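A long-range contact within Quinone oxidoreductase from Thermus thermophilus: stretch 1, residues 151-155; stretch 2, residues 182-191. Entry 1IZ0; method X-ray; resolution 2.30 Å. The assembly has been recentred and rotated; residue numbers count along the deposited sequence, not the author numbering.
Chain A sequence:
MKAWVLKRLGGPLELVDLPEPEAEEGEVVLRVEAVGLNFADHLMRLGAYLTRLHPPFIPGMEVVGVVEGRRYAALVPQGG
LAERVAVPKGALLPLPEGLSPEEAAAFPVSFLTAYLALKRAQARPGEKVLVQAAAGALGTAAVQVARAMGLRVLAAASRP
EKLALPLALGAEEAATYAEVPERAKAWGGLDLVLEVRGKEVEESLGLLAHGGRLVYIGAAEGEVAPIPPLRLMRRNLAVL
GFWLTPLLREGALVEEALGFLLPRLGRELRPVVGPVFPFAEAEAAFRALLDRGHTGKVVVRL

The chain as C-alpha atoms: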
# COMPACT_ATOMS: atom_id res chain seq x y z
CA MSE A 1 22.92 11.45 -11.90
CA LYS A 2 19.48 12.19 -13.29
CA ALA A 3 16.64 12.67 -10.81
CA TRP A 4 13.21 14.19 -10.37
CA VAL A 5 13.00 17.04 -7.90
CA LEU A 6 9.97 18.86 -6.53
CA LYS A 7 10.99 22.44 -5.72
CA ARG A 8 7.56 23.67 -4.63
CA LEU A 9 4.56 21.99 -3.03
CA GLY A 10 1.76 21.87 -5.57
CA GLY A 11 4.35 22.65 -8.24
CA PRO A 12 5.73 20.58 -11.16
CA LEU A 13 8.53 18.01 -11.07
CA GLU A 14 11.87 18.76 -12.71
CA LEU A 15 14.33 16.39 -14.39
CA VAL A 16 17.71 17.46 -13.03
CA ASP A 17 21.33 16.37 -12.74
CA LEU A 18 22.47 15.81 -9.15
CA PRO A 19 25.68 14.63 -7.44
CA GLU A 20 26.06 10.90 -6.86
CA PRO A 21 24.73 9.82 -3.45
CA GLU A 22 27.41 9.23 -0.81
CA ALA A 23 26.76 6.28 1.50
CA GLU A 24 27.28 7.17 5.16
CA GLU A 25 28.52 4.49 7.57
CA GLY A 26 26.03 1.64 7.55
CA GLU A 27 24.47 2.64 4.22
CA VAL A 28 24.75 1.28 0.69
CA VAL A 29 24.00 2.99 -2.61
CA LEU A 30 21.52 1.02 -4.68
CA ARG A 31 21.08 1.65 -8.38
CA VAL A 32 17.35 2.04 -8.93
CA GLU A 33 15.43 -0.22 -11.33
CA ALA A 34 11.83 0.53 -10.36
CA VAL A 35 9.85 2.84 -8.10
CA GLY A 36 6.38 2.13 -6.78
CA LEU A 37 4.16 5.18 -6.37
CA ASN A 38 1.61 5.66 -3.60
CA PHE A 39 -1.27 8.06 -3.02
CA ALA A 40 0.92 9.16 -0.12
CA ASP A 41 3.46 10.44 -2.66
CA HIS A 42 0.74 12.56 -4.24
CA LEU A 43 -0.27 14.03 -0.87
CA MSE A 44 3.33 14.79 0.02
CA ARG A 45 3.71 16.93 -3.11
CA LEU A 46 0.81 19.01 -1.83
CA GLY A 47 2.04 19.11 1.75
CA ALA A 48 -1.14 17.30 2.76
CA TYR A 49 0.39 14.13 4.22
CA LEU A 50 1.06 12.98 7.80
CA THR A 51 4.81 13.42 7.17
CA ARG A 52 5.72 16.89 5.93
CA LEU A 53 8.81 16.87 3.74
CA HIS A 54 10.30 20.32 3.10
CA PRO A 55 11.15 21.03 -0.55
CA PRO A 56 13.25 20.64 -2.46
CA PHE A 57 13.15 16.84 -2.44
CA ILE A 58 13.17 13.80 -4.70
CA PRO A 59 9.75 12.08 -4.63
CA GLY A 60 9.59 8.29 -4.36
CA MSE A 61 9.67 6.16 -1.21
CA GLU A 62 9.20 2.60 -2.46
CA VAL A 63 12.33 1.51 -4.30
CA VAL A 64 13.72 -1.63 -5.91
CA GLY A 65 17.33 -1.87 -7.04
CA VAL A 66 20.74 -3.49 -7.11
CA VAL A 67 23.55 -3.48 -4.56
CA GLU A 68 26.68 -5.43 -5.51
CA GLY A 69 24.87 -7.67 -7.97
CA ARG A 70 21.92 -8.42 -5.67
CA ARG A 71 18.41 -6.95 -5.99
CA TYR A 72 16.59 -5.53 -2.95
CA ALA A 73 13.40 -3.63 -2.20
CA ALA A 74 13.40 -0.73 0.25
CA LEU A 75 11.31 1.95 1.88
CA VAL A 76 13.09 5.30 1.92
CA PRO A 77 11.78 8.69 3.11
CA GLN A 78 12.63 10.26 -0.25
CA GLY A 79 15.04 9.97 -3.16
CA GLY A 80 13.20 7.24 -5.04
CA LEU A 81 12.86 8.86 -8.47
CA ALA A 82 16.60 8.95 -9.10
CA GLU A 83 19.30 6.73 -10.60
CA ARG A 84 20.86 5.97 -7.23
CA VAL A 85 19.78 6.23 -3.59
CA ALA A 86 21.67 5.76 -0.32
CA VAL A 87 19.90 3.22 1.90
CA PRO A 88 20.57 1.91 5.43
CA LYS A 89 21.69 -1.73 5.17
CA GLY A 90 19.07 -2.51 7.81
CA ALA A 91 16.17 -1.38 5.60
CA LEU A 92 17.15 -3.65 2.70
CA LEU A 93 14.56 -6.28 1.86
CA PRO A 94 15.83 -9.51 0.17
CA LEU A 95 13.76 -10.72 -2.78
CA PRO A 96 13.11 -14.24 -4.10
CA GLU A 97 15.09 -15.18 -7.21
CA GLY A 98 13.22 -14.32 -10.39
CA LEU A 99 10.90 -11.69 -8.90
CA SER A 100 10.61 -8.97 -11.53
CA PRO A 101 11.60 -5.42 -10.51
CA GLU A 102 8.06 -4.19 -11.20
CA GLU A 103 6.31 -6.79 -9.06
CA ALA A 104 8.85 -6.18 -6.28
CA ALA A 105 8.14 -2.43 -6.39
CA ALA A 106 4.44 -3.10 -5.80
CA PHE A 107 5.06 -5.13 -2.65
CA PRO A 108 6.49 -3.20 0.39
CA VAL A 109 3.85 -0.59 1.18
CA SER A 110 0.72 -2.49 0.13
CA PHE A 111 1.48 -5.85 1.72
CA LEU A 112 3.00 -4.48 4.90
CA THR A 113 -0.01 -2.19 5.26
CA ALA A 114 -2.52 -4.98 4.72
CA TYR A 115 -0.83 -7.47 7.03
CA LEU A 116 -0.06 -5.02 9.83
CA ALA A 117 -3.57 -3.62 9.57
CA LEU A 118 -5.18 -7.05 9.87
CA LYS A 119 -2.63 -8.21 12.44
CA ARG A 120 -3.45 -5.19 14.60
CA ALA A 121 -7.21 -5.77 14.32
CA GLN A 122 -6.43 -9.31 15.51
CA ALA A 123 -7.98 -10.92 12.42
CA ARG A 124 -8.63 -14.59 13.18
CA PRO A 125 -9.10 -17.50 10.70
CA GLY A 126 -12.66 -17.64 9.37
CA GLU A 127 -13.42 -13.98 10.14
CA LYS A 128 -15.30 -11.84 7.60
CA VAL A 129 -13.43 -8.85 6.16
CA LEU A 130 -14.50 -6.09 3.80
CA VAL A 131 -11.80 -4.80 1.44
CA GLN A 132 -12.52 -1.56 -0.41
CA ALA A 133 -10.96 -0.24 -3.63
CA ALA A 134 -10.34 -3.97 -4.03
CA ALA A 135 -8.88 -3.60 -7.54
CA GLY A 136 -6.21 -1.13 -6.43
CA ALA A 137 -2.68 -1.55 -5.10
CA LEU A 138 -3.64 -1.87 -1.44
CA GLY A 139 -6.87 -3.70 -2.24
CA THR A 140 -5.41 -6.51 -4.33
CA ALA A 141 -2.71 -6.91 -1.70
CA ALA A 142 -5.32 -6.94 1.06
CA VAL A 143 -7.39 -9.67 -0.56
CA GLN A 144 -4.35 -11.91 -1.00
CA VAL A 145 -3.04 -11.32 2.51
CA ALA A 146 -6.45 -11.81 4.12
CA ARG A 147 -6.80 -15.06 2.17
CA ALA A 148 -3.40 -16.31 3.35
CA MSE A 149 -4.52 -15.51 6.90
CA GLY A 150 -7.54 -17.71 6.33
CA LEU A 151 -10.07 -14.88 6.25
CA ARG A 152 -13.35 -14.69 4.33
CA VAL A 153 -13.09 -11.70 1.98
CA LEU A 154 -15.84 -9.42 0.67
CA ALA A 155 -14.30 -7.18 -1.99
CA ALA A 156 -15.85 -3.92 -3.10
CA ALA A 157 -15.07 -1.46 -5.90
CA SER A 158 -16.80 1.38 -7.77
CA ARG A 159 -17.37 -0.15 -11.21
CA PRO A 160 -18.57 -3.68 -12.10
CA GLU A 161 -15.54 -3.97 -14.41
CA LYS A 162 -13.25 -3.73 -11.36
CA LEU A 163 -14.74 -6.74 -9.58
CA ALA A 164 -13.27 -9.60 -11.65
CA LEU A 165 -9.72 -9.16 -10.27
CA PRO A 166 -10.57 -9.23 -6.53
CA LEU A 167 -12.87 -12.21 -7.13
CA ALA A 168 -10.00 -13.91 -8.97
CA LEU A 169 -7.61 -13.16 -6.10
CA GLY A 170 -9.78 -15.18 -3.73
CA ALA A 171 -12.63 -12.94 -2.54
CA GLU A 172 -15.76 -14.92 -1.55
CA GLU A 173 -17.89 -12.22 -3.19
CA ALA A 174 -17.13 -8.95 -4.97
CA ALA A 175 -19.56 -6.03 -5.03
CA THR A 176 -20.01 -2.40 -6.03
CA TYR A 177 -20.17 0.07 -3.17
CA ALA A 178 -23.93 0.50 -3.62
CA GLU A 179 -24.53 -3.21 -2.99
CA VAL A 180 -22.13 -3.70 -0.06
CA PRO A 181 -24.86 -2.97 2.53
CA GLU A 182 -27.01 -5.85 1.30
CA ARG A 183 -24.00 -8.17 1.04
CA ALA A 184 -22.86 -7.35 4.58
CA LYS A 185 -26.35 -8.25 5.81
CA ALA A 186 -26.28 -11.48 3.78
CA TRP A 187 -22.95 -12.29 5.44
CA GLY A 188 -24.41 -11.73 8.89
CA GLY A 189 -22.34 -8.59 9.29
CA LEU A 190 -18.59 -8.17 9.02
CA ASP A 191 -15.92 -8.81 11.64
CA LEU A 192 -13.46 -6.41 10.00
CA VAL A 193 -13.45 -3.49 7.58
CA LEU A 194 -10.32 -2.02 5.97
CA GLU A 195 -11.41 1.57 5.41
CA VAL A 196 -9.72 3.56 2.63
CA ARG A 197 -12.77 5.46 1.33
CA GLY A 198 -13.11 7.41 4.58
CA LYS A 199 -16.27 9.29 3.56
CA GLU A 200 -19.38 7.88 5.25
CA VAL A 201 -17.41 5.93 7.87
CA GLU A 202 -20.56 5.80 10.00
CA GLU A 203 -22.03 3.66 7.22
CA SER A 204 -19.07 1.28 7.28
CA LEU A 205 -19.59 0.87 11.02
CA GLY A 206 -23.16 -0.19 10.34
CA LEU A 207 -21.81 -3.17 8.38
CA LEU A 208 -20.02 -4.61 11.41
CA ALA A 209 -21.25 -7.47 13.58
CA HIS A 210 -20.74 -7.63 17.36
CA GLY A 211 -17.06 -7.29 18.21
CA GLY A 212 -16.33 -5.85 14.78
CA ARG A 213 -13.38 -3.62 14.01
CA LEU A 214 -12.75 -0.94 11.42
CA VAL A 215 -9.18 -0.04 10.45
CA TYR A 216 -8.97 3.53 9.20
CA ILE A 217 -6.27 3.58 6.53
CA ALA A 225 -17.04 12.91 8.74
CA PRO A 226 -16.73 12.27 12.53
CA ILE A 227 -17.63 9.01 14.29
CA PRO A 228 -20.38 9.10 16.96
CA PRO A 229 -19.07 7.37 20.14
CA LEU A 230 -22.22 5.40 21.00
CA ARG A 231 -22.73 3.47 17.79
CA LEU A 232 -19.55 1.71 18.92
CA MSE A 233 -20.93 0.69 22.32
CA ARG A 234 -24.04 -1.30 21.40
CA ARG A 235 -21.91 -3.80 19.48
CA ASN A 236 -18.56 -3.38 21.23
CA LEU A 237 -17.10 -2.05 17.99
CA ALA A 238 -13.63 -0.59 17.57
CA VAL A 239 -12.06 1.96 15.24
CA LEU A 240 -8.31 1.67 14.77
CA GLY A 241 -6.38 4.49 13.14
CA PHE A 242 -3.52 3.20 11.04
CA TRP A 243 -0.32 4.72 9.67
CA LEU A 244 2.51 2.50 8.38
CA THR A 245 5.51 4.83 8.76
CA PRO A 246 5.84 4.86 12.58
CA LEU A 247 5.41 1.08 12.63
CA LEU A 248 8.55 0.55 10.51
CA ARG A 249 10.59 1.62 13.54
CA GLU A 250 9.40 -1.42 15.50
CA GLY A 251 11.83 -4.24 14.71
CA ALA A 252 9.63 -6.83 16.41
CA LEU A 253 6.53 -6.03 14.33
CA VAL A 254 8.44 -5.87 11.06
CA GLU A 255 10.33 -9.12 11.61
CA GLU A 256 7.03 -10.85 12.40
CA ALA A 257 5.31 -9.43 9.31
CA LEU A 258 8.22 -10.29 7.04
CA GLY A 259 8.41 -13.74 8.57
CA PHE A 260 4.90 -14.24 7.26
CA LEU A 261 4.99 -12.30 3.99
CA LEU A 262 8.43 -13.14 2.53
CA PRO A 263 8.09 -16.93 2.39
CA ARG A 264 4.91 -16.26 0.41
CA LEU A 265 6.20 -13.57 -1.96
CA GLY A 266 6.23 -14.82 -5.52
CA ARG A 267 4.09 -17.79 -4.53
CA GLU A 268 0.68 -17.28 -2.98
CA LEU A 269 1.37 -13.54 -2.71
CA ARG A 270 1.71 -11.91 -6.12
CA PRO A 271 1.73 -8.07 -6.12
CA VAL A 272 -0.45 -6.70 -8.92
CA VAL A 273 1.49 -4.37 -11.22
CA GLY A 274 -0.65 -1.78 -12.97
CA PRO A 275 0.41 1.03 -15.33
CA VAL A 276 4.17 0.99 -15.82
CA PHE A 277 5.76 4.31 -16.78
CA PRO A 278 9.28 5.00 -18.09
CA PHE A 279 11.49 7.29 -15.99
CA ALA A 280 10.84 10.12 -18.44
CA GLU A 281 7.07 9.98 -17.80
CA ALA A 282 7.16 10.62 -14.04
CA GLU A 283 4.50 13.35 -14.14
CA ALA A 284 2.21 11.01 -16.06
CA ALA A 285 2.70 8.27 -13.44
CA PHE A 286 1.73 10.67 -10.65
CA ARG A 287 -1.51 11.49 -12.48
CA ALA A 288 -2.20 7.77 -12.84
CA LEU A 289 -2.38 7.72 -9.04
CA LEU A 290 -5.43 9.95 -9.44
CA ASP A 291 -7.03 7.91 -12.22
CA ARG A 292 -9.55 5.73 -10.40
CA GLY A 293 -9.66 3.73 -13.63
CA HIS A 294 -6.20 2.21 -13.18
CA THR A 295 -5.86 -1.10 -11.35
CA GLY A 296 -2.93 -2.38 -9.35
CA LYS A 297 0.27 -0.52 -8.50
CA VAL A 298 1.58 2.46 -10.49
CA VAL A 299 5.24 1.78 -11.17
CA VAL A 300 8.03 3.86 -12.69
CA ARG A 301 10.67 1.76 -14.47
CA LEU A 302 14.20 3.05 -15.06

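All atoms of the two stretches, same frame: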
# COMPACT_ATOMS: atom_id res chain seq x y z
N LEU A 151 -8.87 -15.69 6.09
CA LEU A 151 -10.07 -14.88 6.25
C LEU A 151 -11.04 -14.99 5.08
O LEU A 151 -10.66 -15.37 3.97
CB LEU A 151 -9.68 -13.41 6.44
CG LEU A 151 -8.60 -13.07 7.46
CD1 LEU A 151 -8.29 -11.57 7.40
CD2 LEU A 151 -9.05 -13.47 8.86
N ARG A 152 -12.30 -14.67 5.35
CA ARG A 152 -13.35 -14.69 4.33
C ARG A 152 -13.41 -13.25 3.83
O ARG A 152 -13.70 -12.34 4.61
CB ARG A 152 -14.69 -15.09 4.95
CG ARG A 152 -14.77 -16.56 5.35
CD ARG A 152 -16.12 -16.87 5.99
NE ARG A 152 -17.24 -16.52 5.11
CZ ARG A 152 -18.48 -16.31 5.55
NH1 ARG A 152 -18.75 -16.42 6.84
NH2 ARG A 152 -19.44 -15.98 4.69
N VAL A 153 -13.14 -13.04 2.55
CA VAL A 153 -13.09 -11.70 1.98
C VAL A 153 -14.26 -11.24 1.13
O VAL A 153 -14.70 -11.95 0.21
CB VAL A 153 -11.81 -11.53 1.12
CG1 VAL A 153 -11.72 -10.10 0.57
CG2 VAL A 153 -10.58 -11.89 1.94
N LEU A 154 -14.75 -10.04 1.42
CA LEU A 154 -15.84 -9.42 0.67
C LEU A 154 -15.16 -8.23 0.03
O LEU A 154 -14.79 -7.29 0.73
CB LEU A 154 -16.94 -8.93 1.61
CG LEU A 154 -18.40 -8.76 1.16
CD1 LEU A 154 -19.03 -7.64 2.00
CD2 LEU A 154 -18.51 -8.43 -0.32
N ALA A 155 -14.97 -8.27 -1.28
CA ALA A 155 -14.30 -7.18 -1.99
C ALA A 155 -15.31 -6.20 -2.56
O ALA A 155 -16.39 -6.60 -2.99
CB ALA A 155 -13.42 -7.73 -3.11
N GLU A 182 -26.22 -4.64 1.39
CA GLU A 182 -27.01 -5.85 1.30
C GLU A 182 -26.13 -7.09 1.42
O GLU A 182 -26.56 -8.12 1.95
CB GLU A 182 -27.80 -5.88 -0.01
N ARG A 183 -24.89 -7.01 0.94
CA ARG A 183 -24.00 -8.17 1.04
C ARG A 183 -23.57 -8.37 2.50
O ARG A 183 -23.54 -9.50 3.01
CB ARG A 183 -22.77 -8.00 0.14
CG ARG A 183 -23.10 -7.88 -1.36
CD ARG A 183 -24.26 -8.80 -1.78
NE ARG A 183 -24.00 -10.20 -1.45
CZ ARG A 183 -24.95 -11.12 -1.26
NH1 ARG A 183 -26.23 -10.79 -1.35
NH2 ARG A 183 -24.62 -12.37 -0.97
N ALA A 184 -23.26 -7.27 3.18
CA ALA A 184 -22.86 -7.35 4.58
C ALA A 184 -23.98 -8.03 5.38
O ALA A 184 -23.73 -8.87 6.24
CB ALA A 184 -22.58 -5.96 5.12
N LYS A 185 -25.23 -7.65 5.10
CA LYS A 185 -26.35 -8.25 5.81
C LYS A 185 -26.44 -9.75 5.47
O LYS A 185 -26.67 -10.59 6.34
CB LYS A 185 -27.66 -7.53 5.42
N ALA A 186 -26.23 -10.08 4.20
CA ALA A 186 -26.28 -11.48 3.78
C ALA A 186 -25.17 -12.30 4.44
O ALA A 186 -25.31 -13.51 4.62
CB ALA A 186 -26.17 -11.57 2.26
N TRP A 187 -24.08 -11.64 4.81
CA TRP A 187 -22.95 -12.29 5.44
C TRP A 187 -23.11 -12.36 6.95
O TRP A 187 -22.27 -12.97 7.64
CB TRP A 187 -21.67 -11.54 5.12
CG TRP A 187 -21.06 -11.88 3.79
CD1 TRP A 187 -21.71 -12.00 2.59
CD2 TRP A 187 -19.68 -12.12 3.53
NE1 TRP A 187 -20.80 -12.31 1.59
CE2 TRP A 187 -19.55 -12.38 2.15
CE3 TRP A 187 -18.53 -12.14 4.33
CZ2 TRP A 187 -18.31 -12.66 1.55
CZ3 TRP A 187 -17.29 -12.42 3.73
CH2 TRP A 187 -17.20 -12.68 2.35
N GLY A 188 -24.17 -11.74 7.46
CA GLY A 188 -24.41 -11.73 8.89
C GLY A 188 -23.56 -10.66 9.55
O GLY A 188 -23.27 -10.72 10.74
N GLY A 189 -23.17 -9.66 8.76
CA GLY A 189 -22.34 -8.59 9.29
C GLY A 189 -20.87 -8.95 9.20
O GLY A 189 -20.50 -10.13 9.19
N LEU A 190 -20.02 -7.94 9.13
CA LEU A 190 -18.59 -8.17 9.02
C LEU A 190 -17.86 -8.07 10.35
O LEU A 190 -18.30 -7.36 11.26
CB LEU A 190 -17.99 -7.18 8.03
CG LEU A 190 -18.69 -7.18 6.67
CD1 LEU A 190 -18.21 -6.02 5.84
CD2 LEU A 190 -18.43 -8.51 5.96
N ASP A 191 -16.76 -8.80 10.45
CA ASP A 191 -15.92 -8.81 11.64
C ASP A 191 -14.90 -7.67 11.51
O ASP A 191 -14.54 -7.03 12.49
CB ASP A 191 -15.17 -10.15 11.76
CG ASP A 191 -16.10 -11.32 12.02
OD1 ASP A 191 -16.83 -11.26 13.03
OD2 ASP A 191 -16.10 -12.29 11.23

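This is a small contact built around one aromatic ring, in which Trp 187, at the C-terminal side of a helix, slots its indole between two alternate side chains of a strand, with no hydrogen bond crossing between the stretches. Strand alternation places Arg 152 and Leu 154 with CA-to-CB bonds toward the other stretch and Val 153 away, and the ring lies between the two.

On one face, the guanidinium of Arg 152 lies flat on the indole, the planes inclined by 18°, with CZ of Arg 152 4.7 Å from the centroid of the six-membered ring of Trp 187, a cation-pi arrangement over the face. NE and NH2 of that arginine are hydrogen-bonded elsewhere in the structure, so its charge stacks without leaving those groups unsatisfied. On the opposite face, CB of Leu 154 sits 4.0 Å from the same centroid of Trp 187, only 17° off the normal, as a CH-pi contact. The ring also reaches the backbone between them: CH2 of Trp 187 comes within 3.4 Å of Val 153 O, so even the residue facing away contributes.

Leu 154 extends the contact past the ring. CD1 of Leu 154 lies 4.1 Å from Leu 190 CD2 and 4.2 Å from Arg 183 CB. Arg 183 offers the base of its side chain here, while its end leads away.

The turn after Trp 187 is a Schellman motif. Gly 188 adopts positive phi, Gly 188 N bonding to Lys 185 O at 3.0 Å, and Gly 189 N reaches Ala 184 O at 2.7 Å. The backbone angles favour glycine at Gly 188 and call for it at Gly 189. This turn carries the chain from the helix to Leu 190, whose side-chain end returns to the apolar cluster.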